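Local structure of Myo-inositol phosphohydrolase (Mitsuokella multacida, 4WU3) at residues Y340-D345 and S458-A463; E424-F429 and H537-A542; A450-D455 and R506-D511. The protein probably removes phosphate from myo-inositol hexakisphosphate as a phytase of the protein tyrosine phosphatase-like family, and binds inositol-(1,3,4,5)-tetrakisphosphate. The protein carries 2 engineered substitutions. One frame throughout, in Å; residues are numbered along the deposited sequence.

Interaction 1: residues Y340-D345 and S458-A463; sequences YIWRLD and SRLNAA. With 4IP (inositol-(1,3,4,5)-tetrakisphosphate), chain F.
Strand 342-346 of the mixed sheet beside the inositol phosphate pocket meets residues 458-463 of helix 449-463 through the indole of W342. The six-membered part of that ring does most of the touching. Its CZ2 lies 3.8 Å from the backbone O of R459, which sits at the ring edge near the indole plane, and 4.0 Å from R459 CB. W342 CH2 is 4.0 Å from CD2 of L460, the two side chains crossing at about a right angle, and CB of A463 lies 4.5 Å from NE1 of W342. Only the base of the R459 side chain takes part, since its extended chain leads away to a salt bridge with D455. With chi1 at -75°, the CG of W342 stands opposite its own carbonyl carbon and the indole is carried toward the helix.

The next residue serves the ligand. R343 has CG anti to the backbone N (chi1 171°) and an extended chain, which takes the guanidinium to the 3-phosphate, whose P3 lies in the guanidinium plane at its edge. NH2 donates to O6P at 2.6 Å, while NH1 gives a straighter bond to O5P at 3.2 Å (160°) and a weak one to O6P. A methionine in place of R343 would probably leave this phosphate without those N-H donors and part of its balancing charge.

F429 and W342 meet edge-to-face, and F429 also touches L460 and A463. Strand 342-346 itself runs between strands 432-438 and 467-471, while helix 449-463 packs across the sheet.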
loop_
_atom_site.group_PDB
_atom_site.type_symbol
_atom_site.label_atom_id
_atom_site.label_comp_id
_atom_site.label_asym_id
_atom_site.label_seq_id
_atom_site.Cartn_x
_atom_site.Cartn_y
_atom_site.Cartn_z
ATOM N N TYR A 340 -17.916 10.026 -20.458
ATOM C CA TYR A 340 -16.812 10.479 -21.289
ATOM C C TYR A 340 -16.982 10.100 -22.772
ATOM O O TYR A 340 -16.101 10.381 -23.590
ATOM C CB TYR A 340 -15.514 9.884 -20.756
ATOM C CG TYR A 340 -15.592 8.381 -20.687
ATOM C CD1 TYR A 340 -15.387 7.620 -21.822
ATOM C CD2 TYR A 340 -15.905 7.726 -19.504
ATOM C CE1 TYR A 340 -15.470 6.242 -21.790
ATOM C CE2 TYR A 340 -15.987 6.339 -19.459
ATOM C CZ TYR A 340 -15.768 5.605 -20.615
ATOM O OH TYR A 340 -15.833 4.226 -20.633
ATOM N N ILE A 341 -18.099 9.467 -23.122
ATOM C CA ILE A 341 -18.347 9.092 -24.515
ATOM C C ILE A 341 -19.834 8.963 -24.818
ATOM O O ILE A 341 -20.632 8.606 -23.949
ATOM C CB ILE A 341 -17.647 7.755 -24.860
ATOM C CG1 ILE A 341 -17.559 7.550 -26.375
ATOM C CG2 ILE A 341 -18.373 6.584 -24.217
ATOM C CD1 ILE A 341 -16.752 6.339 -26.792
ATOM N N TRP A 342 -20.203 9.248 -26.060
ATOM C CA TRP A 342 -21.550 8.962 -26.517
ATOM C C TRP A 342 -21.608 7.515 -26.996
ATOM O O TRP A 342 -20.990 7.125 -27.985
ATOM C CB TRP A 342 -21.990 9.921 -27.620
ATOM C CG TRP A 342 -22.338 11.291 -27.119
ATOM C CD1 TRP A 342 -21.619 12.430 -27.307
ATOM C CD2 TRP A 342 -23.490 11.665 -26.344
ATOM N NE1 TRP A 342 -22.245 13.498 -26.693
ATOM C CE2 TRP A 342 -23.397 13.053 -26.099
ATOM C CE3 TRP A 342 -24.584 10.960 -25.828
ATOM C CZ2 TRP A 342 -24.356 13.748 -25.363
ATOM C CZ3 TRP A 342 -25.531 11.648 -25.092
ATOM C CH2 TRP A 342 -25.419 13.031 -24.876
ATOM N N ARG A 343 -22.347 6.717 -26.249
ATOM C CA ARG A 343 -22.544 5.327 -26.559
ATOM C C ARG A 343 -23.727 5.194 -27.497
ATOM O O ARG A 343 -24.753 5.843 -27.309
ATOM C CB ARG A 343 -22.845 4.585 -25.267
ATOM C CG ARG A 343 -23.291 3.147 -25.444
ATOM C CD ARG A 343 -23.642 2.540 -24.094
ATOM N NE ARG A 343 -23.627 1.081 -24.122
ATOM C CZ ARG A 343 -23.880 0.308 -23.066
ATOM N NH1 ARG A 343 -24.172 0.847 -21.890
ATOM N NH2 ARG A 343 -23.846 -1.012 -23.185
ATOM N N LEU A 344 -23.575 4.347 -28.504
ATOM C CA LEU A 344 -24.684 3.940 -29.345
ATOM C C LEU A 344 -25.455 2.806 -28.675
ATOM O O LEU A 344 -25.019 1.664 -28.704
ATOM C CB LEU A 344 -24.150 3.470 -30.697
ATOM C CG LEU A 344 -25.147 2.819 -31.653
ATOM C CD1 LEU A 344 -26.296 3.766 -31.967
ATOM C CD2 LEU A 344 -24.405 2.418 -32.920
ATOM N N ASP A 345 -26.599 3.123 -28.075
ATOM C CA ASP A 345 -27.406 2.128 -27.365
ATOM C C ASP A 345 -28.076 1.196 -28.352
ATOM O O ASP A 345 -28.078 -0.017 -28.178
ATOM C CB ASP A 345 -28.488 2.802 -26.514
ATOM C CG ASP A 345 -27.926 3.480 -25.274
ATOM O OD1 ASP A 345 -26.829 3.093 -24.834
ATOM O OD2 ASP A 345 -28.584 4.395 -24.738
ATOM N N SER A 458 -28.995 19.589 -21.474
ATOM C CA SER A 458 -27.828 20.409 -21.752
ATOM C C SER A 458 -26.858 19.703 -22.684
ATOM O O SER A 458 -26.334 20.305 -23.630
ATOM C CB SER A 458 -27.123 20.776 -20.450
ATOM O OG SER A 458 -26.012 21.614 -20.701
ATOM N N ARG A 459 -26.626 18.422 -22.425
ATOM C CA ARG A 459 -25.655 17.671 -23.211
ATOM C C ARG A 459 -26.179 17.351 -24.606
ATOM O O ARG A 459 -25.407 17.344 -25.567
ATOM C CB ARG A 459 -25.230 16.391 -22.484
ATOM C CG ARG A 459 -24.388 16.657 -21.253
ATOM C CD ARG A 459 -23.817 15.387 -20.633
ATOM N NE ARG A 459 -23.096 15.677 -19.389
ATOM C CZ ARG A 459 -21.834 16.094 -19.328
ATOM N NH1 ARG A 459 -21.123 16.260 -20.437
ATOM N NH2 ARG A 459 -21.274 16.342 -18.155
ATOM N N LEU A 460 -27.478 17.081 -24.719
ATOM C CA LEU A 460 -28.085 16.802 -26.024
ATOM C C LEU A 460 -28.043 18.055 -26.906
ATOM O O LEU A 460 -27.641 18.010 -28.077
ATOM C CB LEU A 460 -29.529 16.314 -25.864
ATOM C CG LEU A 460 -29.693 14.929 -25.248
ATOM C CD1 LEU A 460 -31.150 14.666 -24.896
ATOM C CD2 LEU A 460 -29.160 13.856 -26.187
ATOM N N ASN A 461 -28.462 19.178 -26.338
ATOM C CA ASN A 461 -28.392 20.446 -27.048
ATOM C C ASN A 461 -26.986 20.745 -27.540
ATOM O O ASN A 461 -26.793 21.031 -28.724
ATOM C CB ASN A 461 -28.903 21.572 -26.165
ATOM C CG ASN A 461 -30.398 21.500 -25.971
ATOM O OD1 ASN A 461 -31.103 20.892 -26.780
ATOM N ND2 ASN A 461 -30.896 22.118 -24.905
ATOM N N ALA A 462 -26.014 20.616 -26.641
ATOM C CA ALA A 462 -24.631 20.917 -26.962
ATOM C C ALA A 462 -24.084 20.026 -28.067
ATOM O O ALA A 462 -23.105 20.382 -28.721
ATOM C CB ALA A 462 -23.771 20.792 -25.726
ATOM N N ALA A 463 -24.716 18.877 -28.285
ATOM C CA ALA A 463 -24.245 17.928 -29.288
ATOM C C ALA A 463 -24.747 18.266 -30.694
ATOM O O ALA A 463 -24.128 17.865 -31.680
ATOM C CB ALA A 463 -24.658 16.513 -28.915
HETATM C C1 4IP F . -28.366 -3.904 -17.553
HETATM O O1 4IP F . -29.761 -3.897 -17.853
HETATM C C2 4IP F . -27.580 -3.284 -18.701
HETATM O O2 4IP F . -27.888 -3.966 -19.909
HETATM C C3 4IP F . -26.077 -3.390 -18.475
HETATM O O3 4IP F . -25.383 -2.830 -19.593
HETATM C C4 4IP F . -25.636 -4.835 -18.264
HETATM O O4 4IP F . -24.236 -4.856 -17.962
HETATM C C5 4IP F . -26.420 -5.462 -17.117
HETATM O O5 4IP F . -26.052 -6.834 -16.950
HETATM C C6 4IP F . -27.928 -5.352 -17.342
HETATM O O6 4IP F . -28.637 -5.907 -16.231
HETATM P P1 4IP F . -30.702 -2.619 -17.600
HETATM O O1P 4IP F . -30.824 -2.536 -16.103
HETATM O O2P 4IP F . -31.968 -2.990 -18.326
HETATM O O3P 4IP F . -29.964 -1.474 -18.246
HETATM P P3 4IP F . -24.324 -1.633 -19.374
HETATM O O4P 4IP F . -23.538 -2.058 -18.156
HETATM O O5P 4IP F . -25.190 -0.410 -19.178
HETATM O O6P 4IP F . -23.501 -1.621 -20.638
HETATM P P4 4IP F . -23.194 -5.804 -18.754
HETATM O O7P 4IP F . -23.490 -5.569 -20.215
HETATM O O8P 4IP F . -21.854 -5.266 -18.313
HETATM O O9P 4IP F . -23.528 -7.196 -18.254
HETATM P P5 4IP F . -25.960 -7.466 -15.466
HETATM O OPF 4IP F . -25.594 -6.306 -14.553
HETATM O OPG 4IP F . -24.878 -8.515 -15.615
HETATM O OPH 4IP F . -27.344 -8.021 -15.214
#

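Interaction 2: residues E424-F429 and H537-A542; sequences ETHGVF and HFHSQA. Engineered in segment 537-542: S540 (natural residue Cys). With 4IP (inositol-(1,3,4,5)-tetrakisphosphate), chain F.
Q541 touches both E424 and the ligand, and its side chain can be followed outward from the backbone. Q541 CB lies 3.9 Å from OE2 of E424, the two side chains crossing at about a right angle. The same Q541 CB is 3.2 Å from O3P of the inositol phosphate. CG is anti to the backbone N (chi1 -162°), and Q541 CG comes within 4.2 Å of ligand O5P. A bend at chi2 then turns the amide out of line with the first part of the chain, and NE2 probably hydrogen-bonds to D345 OD1.

Along the same interface, H426 and H539 meet through their CE1 atoms, 4.2 Å apart, H426 CE1 lying at the edge of the H539 ring. H539 ND1 donates to the O of S540 at 3.0 Å, nearly straight at 174° and on a carbonyl lone pair, which fixes the rotation of the ring. The outer nitrogens bond to acids, H426 NE2 to D420 and H539 NE2 to E493.

S540, engineered from cysteine, occupies the cysteine position of the HCX5R phosphate-binding loop (P-loop) of the family; its OG is modelled implausibly close to O2P, so that contact is doubtful. Q541 N donates to O3P at 3.2 Å. The carboxylate of E424 is shared by R546 and R422; it probably offsets their positive charge and, as a second-shell residue, positions R546, which itself hydrogen-bonds to the inositol phosphate.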
loop_
_atom_site.group_PDB
_atom_site.type_symbol
_atom_site.label_atom_id
_atom_site.label_comp_id
_atom_site.label_asym_id
_atom_site.label_seq_id
_atom_site.Cartn_x
_atom_site.Cartn_y
_atom_site.Cartn_z
ATOM N N GLU A 424 -29.012 7.376 -16.175
ATOM C CA GLU A 424 -27.981 7.888 -17.059
ATOM C C GLU A 424 -28.606 8.785 -18.127
ATOM O O GLU A 424 -29.754 8.571 -18.549
ATOM C CB GLU A 424 -27.210 6.733 -17.713
ATOM C CG GLU A 424 -28.035 5.850 -18.642
ATOM C CD GLU A 424 -28.597 4.608 -17.966
ATOM O OE1 GLU A 424 -28.714 4.592 -16.727
ATOM O OE2 GLU A 424 -28.928 3.643 -18.680
ATOM N N THR A 425 -27.847 9.784 -18.549
ATOM C CA THR A 425 -28.285 10.720 -19.585
ATOM C C THR A 425 -28.329 10.031 -20.953
ATOM O O THR A 425 -27.374 9.381 -21.344
ATOM C CB THR A 425 -27.333 11.932 -19.658
ATOM O OG1 THR A 425 -27.660 12.854 -18.617
ATOM C CG2 THR A 425 -27.442 12.639 -21.001
ATOM N N HIS A 426 -29.447 10.162 -21.660
ATOM C CA HIS A 426 -29.603 9.560 -22.987
ATOM C C HIS A 426 -30.572 10.373 -23.828
ATOM O O HIS A 426 -31.271 11.258 -23.317
ATOM C CB HIS A 426 -30.116 8.125 -22.902
ATOM C CG HIS A 426 -31.532 8.024 -22.432
ATOM N ND1 HIS A 426 -32.558 7.579 -23.240
ATOM C CD2 HIS A 426 -32.097 8.335 -21.240
ATOM C CE1 HIS A 426 -33.693 7.604 -22.558
ATOM N NE2 HIS A 426 -33.441 8.064 -21.344
ATOM N N GLY A 427 -30.613 10.043 -25.120
ATOM C CA GLY A 427 -31.493 10.712 -26.064
ATOM C C GLY A 427 -31.423 10.074 -27.428
ATOM O O GLY A 427 -31.118 8.892 -27.549
ATOM N N VAL A 428 -31.705 10.865 -28.455
ATOM C CA VAL A 428 -31.725 10.373 -29.830
ATOM C C VAL A 428 -30.902 11.286 -30.732
ATOM O O VAL A 428 -31.160 12.489 -30.810
ATOM C CB VAL A 428 -33.172 10.298 -30.372
ATOM C CG1 VAL A 428 -33.207 9.638 -31.743
ATOM C CG2 VAL A 428 -34.051 9.527 -29.408
ATOM N N PHE A 429 -29.905 10.702 -31.393
ATOM C CA PHE A 429 -29.095 11.390 -32.406
ATOM C C PHE A 429 -29.375 10.781 -33.768
ATOM O O PHE A 429 -29.112 9.594 -33.960
ATOM C CB PHE A 429 -27.601 11.199 -32.142
ATOM C CG PHE A 429 -27.080 11.954 -30.958
ATOM C CD1 PHE A 429 -27.861 12.890 -30.304
ATOM C CD2 PHE A 429 -25.788 11.741 -30.520
ATOM C CE1 PHE A 429 -27.371 13.595 -29.223
ATOM C CE2 PHE A 429 -25.286 12.440 -29.440
ATOM C CZ PHE A 429 -26.080 13.365 -28.787
ATOM N N HIS A 537 -45.182 0.369 -20.494
ATOM C CA HIS A 537 -44.034 -0.223 -21.170
ATOM C C HIS A 537 -42.732 0.226 -20.527
ATOM O O HIS A 537 -42.323 1.368 -20.674
ATOM C CB HIS A 537 -44.004 0.143 -22.646
ATOM C CG HIS A 537 -42.820 -0.425 -23.361
ATOM N ND1 HIS A 537 -42.838 -1.669 -23.953
ATOM C CD2 HIS A 537 -41.571 0.057 -23.540
ATOM C CE1 HIS A 537 -41.658 -1.920 -24.484
ATOM N NE2 HIS A 537 -40.872 -0.886 -24.251
ATOM N N PHE A 538 -42.082 -0.682 -19.811
ATOM C CA PHE A 538 -40.841 -0.360 -19.146
ATOM C C PHE A 538 -39.654 -0.595 -20.054
ATOM O O PHE A 538 -39.577 -1.611 -20.748
ATOM C CB PHE A 538 -40.672 -1.211 -17.903
ATOM C CG PHE A 538 -41.675 -0.930 -16.844
ATOM C CD1 PHE A 538 -41.462 0.064 -15.922
ATOM C CD2 PHE A 538 -42.835 -1.677 -16.769
ATOM C CE1 PHE A 538 -42.398 0.317 -14.931
ATOM C CE2 PHE A 538 -43.777 -1.420 -15.794
ATOM C CZ PHE A 538 -43.554 -0.425 -14.871
ATOM N N HIS A 539 -38.717 0.345 -20.033
ATOM C CA HIS A 539 -37.433 0.134 -20.698
ATOM C C HIS A 539 -36.312 0.697 -19.843
ATOM O O HIS A 539 -36.509 1.603 -19.036
ATOM C CB HIS A 539 -37.403 0.747 -22.118
ATOM C CG HIS A 539 -37.056 2.203 -22.147
ATOM N ND1 HIS A 539 -35.759 2.664 -22.071
ATOM C CD2 HIS A 539 -37.839 3.301 -22.228
ATOM C CE1 HIS A 539 -35.761 3.983 -22.096
ATOM N NE2 HIS A 539 -37.010 4.395 -22.191
ATOM N N SER A 540 -35.131 0.134 -20.017
ATOM C CA SER A 540 -33.934 0.709 -19.448
ATOM C C SER A 540 -32.923 0.691 -20.584
ATOM O O SER A 540 -33.272 1.069 -21.702
ATOM C CB SER A 540 -33.485 -0.084 -18.222
ATOM O OG SER A 540 -33.740 -1.460 -18.412
ATOM N N GLN A 541 -31.689 0.271 -20.332
ATOM C CA GLN A 541 -30.680 0.255 -21.395
ATOM C C GLN A 541 -30.840 -1.022 -22.190
ATOM O O GLN A 541 -30.986 -0.984 -23.404
ATOM C CB GLN A 541 -29.250 0.358 -20.826
ATOM C CG GLN A 541 -28.186 0.776 -21.838
ATOM C CD GLN A 541 -27.718 -0.350 -22.751
ATOM O OE1 GLN A 541 -27.747 -1.518 -22.383
ATOM N NE2 GLN A 541 -27.262 0.009 -23.942
ATOM N N ALA A 542 -30.841 -2.147 -21.483
ATOM C CA ALA A 542 -30.895 -3.466 -22.115
ATOM C C ALA A 542 -32.224 -4.194 -21.932
ATOM O O ALA A 542 -32.413 -5.284 -22.458
ATOM C CB ALA A 542 -29.771 -4.330 -21.573
HETATM C C1 4IP F . -28.366 -3.904 -17.553
HETATM O O1 4IP F . -29.761 -3.897 -17.853
HETATM C C2 4IP F . -27.580 -3.284 -18.701
HETATM O O2 4IP F . -27.888 -3.966 -19.909
HETATM C C3 4IP F . -26.077 -3.390 -18.475
HETATM O O3 4IP F . -25.383 -2.830 -19.593
HETATM C C4 4IP F . -25.636 -4.835 -18.264
HETATM O O4 4IP F . -24.236 -4.856 -17.962
HETATM C C5 4IP F . -26.420 -5.462 -17.117
HETATM O O5 4IP F . -26.052 -6.834 -16.950
HETATM C C6 4IP F . -27.928 -5.352 -17.342
HETATM O O6 4IP F . -28.637 -5.907 -16.231
HETATM P P1 4IP F . -30.702 -2.619 -17.600
HETATM O O1P 4IP F . -30.824 -2.536 -16.103
HETATM O O2P 4IP F . -31.968 -2.990 -18.326
HETATM O O3P 4IP F . -29.964 -1.474 -18.246
HETATM P P3 4IP F . -24.324 -1.633 -19.374
HETATM O O4P 4IP F . -23.538 -2.058 -18.156
HETATM O O5P 4IP F . -25.190 -0.410 -19.178
HETATM O O6P 4IP F . -23.501 -1.621 -20.638
HETATM P P4 4IP F . -23.194 -5.804 -18.754
HETATM O O7P 4IP F . -23.490 -5.569 -20.215
HETATM O O8P 4IP F . -21.854 -5.266 -18.313
HETATM O O9P 4IP F . -23.528 -7.196 -18.254
HETATM P P5 4IP F . -25.960 -7.466 -15.466
HETATM O OPF 4IP F . -25.594 -6.306 -14.553
HETATM O OPG 4IP F . -24.878 -8.515 -15.615
HETATM O OPH 4IP F . -27.344 -8.021 -15.214
#

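Interaction 3: residues A450-D455 and R506-D511; sequences AEVLKD and RIAATD. With 4IP (inositol-(1,3,4,5)-tetrakisphosphate), chain F.
The guanidinium of R506 is the flat group here, and two aliphatic side chains of helix 449-463 approach it obliquely. CG1 of V452 lies 3.7 Å from NH2 of R506, and CD2 of L453 lies 3.8 Å from NH1 of R506. The L453 and R506 side chains run alongside in opposing senses, whereas V452 meets the arginine at a slant. The arginine chain starts anti to its own N and then bends at CB-CG (chi2 71°), which folds the guanidinium back beside the helix. The other methyl of V452, CG2, packs on CB of A508 at 4.1 Å. Both branches of this valine are therefore used, one against the charged group and one against the apolar strand residue.

NH1 and NH2 of R506 have partners outside the contact: NH1 forms a salt bridge with E456 of the same helix, and NH2 bonds to the O of R422. These partners hold the guanidinium, and the methyls of V452 and L453 make only van der Waals contact with it. A508, next but one along the strand, is the centre of an inverse gamma turn. Beyond it the chain leads to D511; OD2 of D511 is 2.7 Å from O5P of the inositol phosphate.

Helix segment 450-455 crosses strand segment 506-509 at 99°, with the segment axes 9.5 Å apart at closest approach. Strand 503-509 is the outermost strand of its five-stranded sheet, with strand 416-422 beside it. I507 and A509 touch helix 517-529.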
loop_
_atom_site.group_PDB
_atom_site.type_symbol
_atom_site.label_atom_id
_atom_site.label_comp_id
_atom_site.label_asym_id
_atom_site.label_seq_id
_atom_site.Cartn_x
_atom_site.Cartn_y
_atom_site.Cartn_z
ATOM N N ALA A 450 -34.362 16.027 -11.112
ATOM C CA ALA A 450 -34.233 17.356 -11.720
ATOM C C ALA A 450 -32.838 17.574 -12.311
ATOM O O ALA A 450 -32.694 18.103 -13.416
ATOM C CB ALA A 450 -34.541 18.444 -10.699
ATOM N N GLU A 451 -31.812 17.183 -11.565
ATOM C CA GLU A 451 -30.444 17.347 -12.031
ATOM C C GLU A 451 -30.174 16.459 -13.242
ATOM O O GLU A 451 -29.484 16.874 -14.176
ATOM C CB GLU A 451 -29.450 17.049 -10.910
ATOM C CG GLU A 451 -29.401 18.134 -9.848
ATOM C CD GLU A 451 -28.838 17.642 -8.524
ATOM O OE1 GLU A 451 -28.977 16.436 -8.214
ATOM O OE2 GLU A 451 -28.265 18.470 -7.784
ATOM N N VAL A 452 -30.727 15.250 -13.229
ATOM C CA VAL A 452 -30.599 14.351 -14.372
ATOM C C VAL A 452 -31.166 14.982 -15.636
ATOM O O VAL A 452 -30.506 15.005 -16.668
ATOM C CB VAL A 452 -31.307 13.006 -14.134
ATOM C CG1 VAL A 452 -31.417 12.221 -15.432
ATOM C CG2 VAL A 452 -30.550 12.201 -13.093
ATOM N N LEU A 453 -32.388 15.498 -15.564
ATOM C CA LEU A 453 -33.022 16.078 -16.749
ATOM C C LEU A 453 -32.283 17.322 -17.245
ATOM O O LEU A 453 -32.217 17.564 -18.455
ATOM C CB LEU A 453 -34.489 16.408 -16.481
ATOM C CG LEU A 453 -35.374 15.181 -16.296
ATOM C CD1 LEU A 453 -36.744 15.594 -15.771
ATOM C CD2 LEU A 453 -35.493 14.420 -17.608
ATOM N N LYS A 454 -31.732 18.101 -16.315
ATOM C CA LYS A 454 -30.958 19.286 -16.668
ATOM C C LYS A 454 -29.637 18.917 -17.347
ATOM O O LYS A 454 -29.249 19.525 -18.342
ATOM C CB LYS A 454 -30.672 20.134 -15.433
ATOM C CG LYS A 454 -29.855 21.369 -15.764
ATOM C CD LYS A 454 -29.451 22.155 -14.532
ATOM C CE LYS A 454 -28.675 23.400 -14.936
ATOM N NZ LYS A 454 -28.061 24.077 -13.764
ATOM N N ASP A 455 -28.944 17.924 -16.802
ATOM C CA ASP A 455 -27.740 17.414 -17.437
ATOM C C ASP A 455 -28.088 16.894 -18.825
ATOM O O ASP A 455 -27.390 17.181 -19.783
ATOM C CB ASP A 455 -27.114 16.300 -16.589
ATOM C CG ASP A 455 -25.871 15.693 -17.232
ATOM O OD1 ASP A 455 -26.013 14.814 -18.108
ATOM O OD2 ASP A 455 -24.747 16.075 -16.848
ATOM N N ARG A 506 -40.556 9.320 -16.386
ATOM C CA ARG A 506 -39.152 9.061 -16.146
ATOM C C ARG A 506 -38.873 8.736 -14.683
ATOM O O ARG A 506 -39.215 9.513 -13.803
ATOM C CB ARG A 506 -38.347 10.304 -16.536
ATOM C CG ARG A 506 -36.843 10.157 -16.351
ATOM C CD ARG A 506 -36.266 9.218 -17.384
ATOM N NE ARG A 506 -34.811 9.264 -17.407
ATOM C CZ ARG A 506 -34.090 10.102 -18.146
ATOM N NH1 ARG A 506 -34.680 10.990 -18.929
ATOM N NH2 ARG A 506 -32.769 10.052 -18.098
ATOM N N ILE A 507 -38.256 7.587 -14.425
ATOM C CA ILE A 507 -37.680 7.317 -13.111
ATOM C C ILE A 507 -36.173 7.138 -13.302
ATOM O O ILE A 507 -35.725 6.336 -14.131
ATOM C CB ILE A 507 -38.313 6.074 -12.438
ATOM C CG1 ILE A 507 -39.812 6.297 -12.243
ATOM C CG2 ILE A 507 -37.661 5.806 -11.089
ATOM C CD1 ILE A 507 -40.580 5.065 -11.823
ATOM N N ALA A 508 -35.393 7.905 -12.553
ATOM C CA ALA A 508 -33.950 7.913 -12.720
ATOM C C ALA A 508 -33.275 6.804 -11.900
ATOM O O ALA A 508 -32.620 7.065 -10.887
ATOM C CB ALA A 508 -33.394 9.281 -12.350
ATOM N N ALA A 509 -33.421 5.565 -12.360
ATOM C CA ALA A 509 -32.906 4.410 -11.628
ATOM C C ALA A 509 -31.475 4.116 -12.052
ATOM O O ALA A 509 -31.169 4.047 -13.237
ATOM C CB ALA A 509 -33.798 3.196 -11.853
ATOM N N THR A 510 -30.590 3.960 -11.069
ATOM C CA THR A 510 -29.173 3.741 -11.348
ATOM C C THR A 510 -28.954 2.346 -11.901
ATOM O O THR A 510 -29.520 1.383 -11.405
ATOM C CB THR A 510 -28.318 3.928 -10.090
ATOM O OG1 THR A 510 -28.518 5.249 -9.578
ATOM C CG2 THR A 510 -26.835 3.722 -10.418
ATOM N N ASP A 511 -28.131 2.255 -12.940
ATOM C CA ASP A 511 -27.871 0.993 -13.613
ATOM C C ASP A 511 -27.141 0.000 -12.695
ATOM O O ASP A 511 -26.329 0.395 -11.853
ATOM C CB ASP A 511 -27.047 1.254 -14.875
ATOM C CG ASP A 511 -26.967 0.053 -15.781
ATOM O OD1 ASP A 511 -27.592 -0.986 -15.481
ATOM O OD2 ASP A 511 -26.268 0.159 -16.803
HETATM C C1 4IP F . -28.366 -3.904 -17.553
HETATM O O1 4IP F . -29.761 -3.897 -17.853
HETATM C C2 4IP F . -27.580 -3.284 -18.701
HETATM O O2 4IP F . -27.888 -3.966 -19.909
HETATM C C3 4IP F . -26.077 -3.390 -18.475
HETATM O O3 4IP F . -25.383 -2.830 -19.593
HETATM C C4 4IP F . -25.636 -4.835 -18.264
HETATM O O4 4IP F . -24.236 -4.856 -17.962
HETATM C C5 4IP F . -26.420 -5.462 -17.117
HETATM O O5 4IP F . -26.052 -6.834 -16.950
HETATM C C6 4IP F . -27.928 -5.352 -17.342
HETATM O O6 4IP F . -28.637 -5.907 -16.231
HETATM P P1 4IP F . -30.702 -2.619 -17.600
HETATM O O1P 4IP F . -30.824 -2.536 -16.103
HETATM O O2P 4IP F . -31.968 -2.990 -18.326
HETATM O O3P 4IP F . -29.964 -1.474 -18.246
HETATM P P3 4IP F . -24.324 -1.633 -19.374
HETATM O O4P 4IP F . -23.538 -2.058 -18.156
HETATM O O5P 4IP F . -25.190 -0.410 -19.178
HETATM O O6P 4IP F . -23.501 -1.621 -20.638
HETATM P P4 4IP F . -23.194 -5.804 -18.754
HETATM O O7P 4IP F . -23.490 -5.569 -20.215
HETATM O O8P 4IP F . -21.854 -5.266 -18.313
HETATM O O9P 4IP F . -23.528 -7.196 -18.254
HETATM P P5 4IP F . -25.960 -7.466 -15.466
HETATM O OPF 4IP F . -25.594 -6.306 -14.553
HETATM O OPG 4IP F . -24.878 -8.515 -15.615
HETATM O OPH 4IP F . -27.344 -8.021 -15.214
#

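In the fold
Helix 449-463 is common to interactions 1 and 3: residues 458-463 pack on W342 of one sheet, and an earlier turn lies against the outermost strand of another. Interaction 2 touches both, and T425 within it probably hydrogen-bonds to D455 of interaction 3. All three are largely buried, with R459 and L453 the partly exposed members. Their chemistry follows their place in the fold. The two helix-on-sheet contacts, 1 and 3, are mainly van der Waals, an indole against a helix in one and methyls beside a guanidinium in the other. Interaction 2, on the pocket side, brings together imidazoles, a carboxylate and an amide. Each also has a segment reaching the bound inositol phosphate.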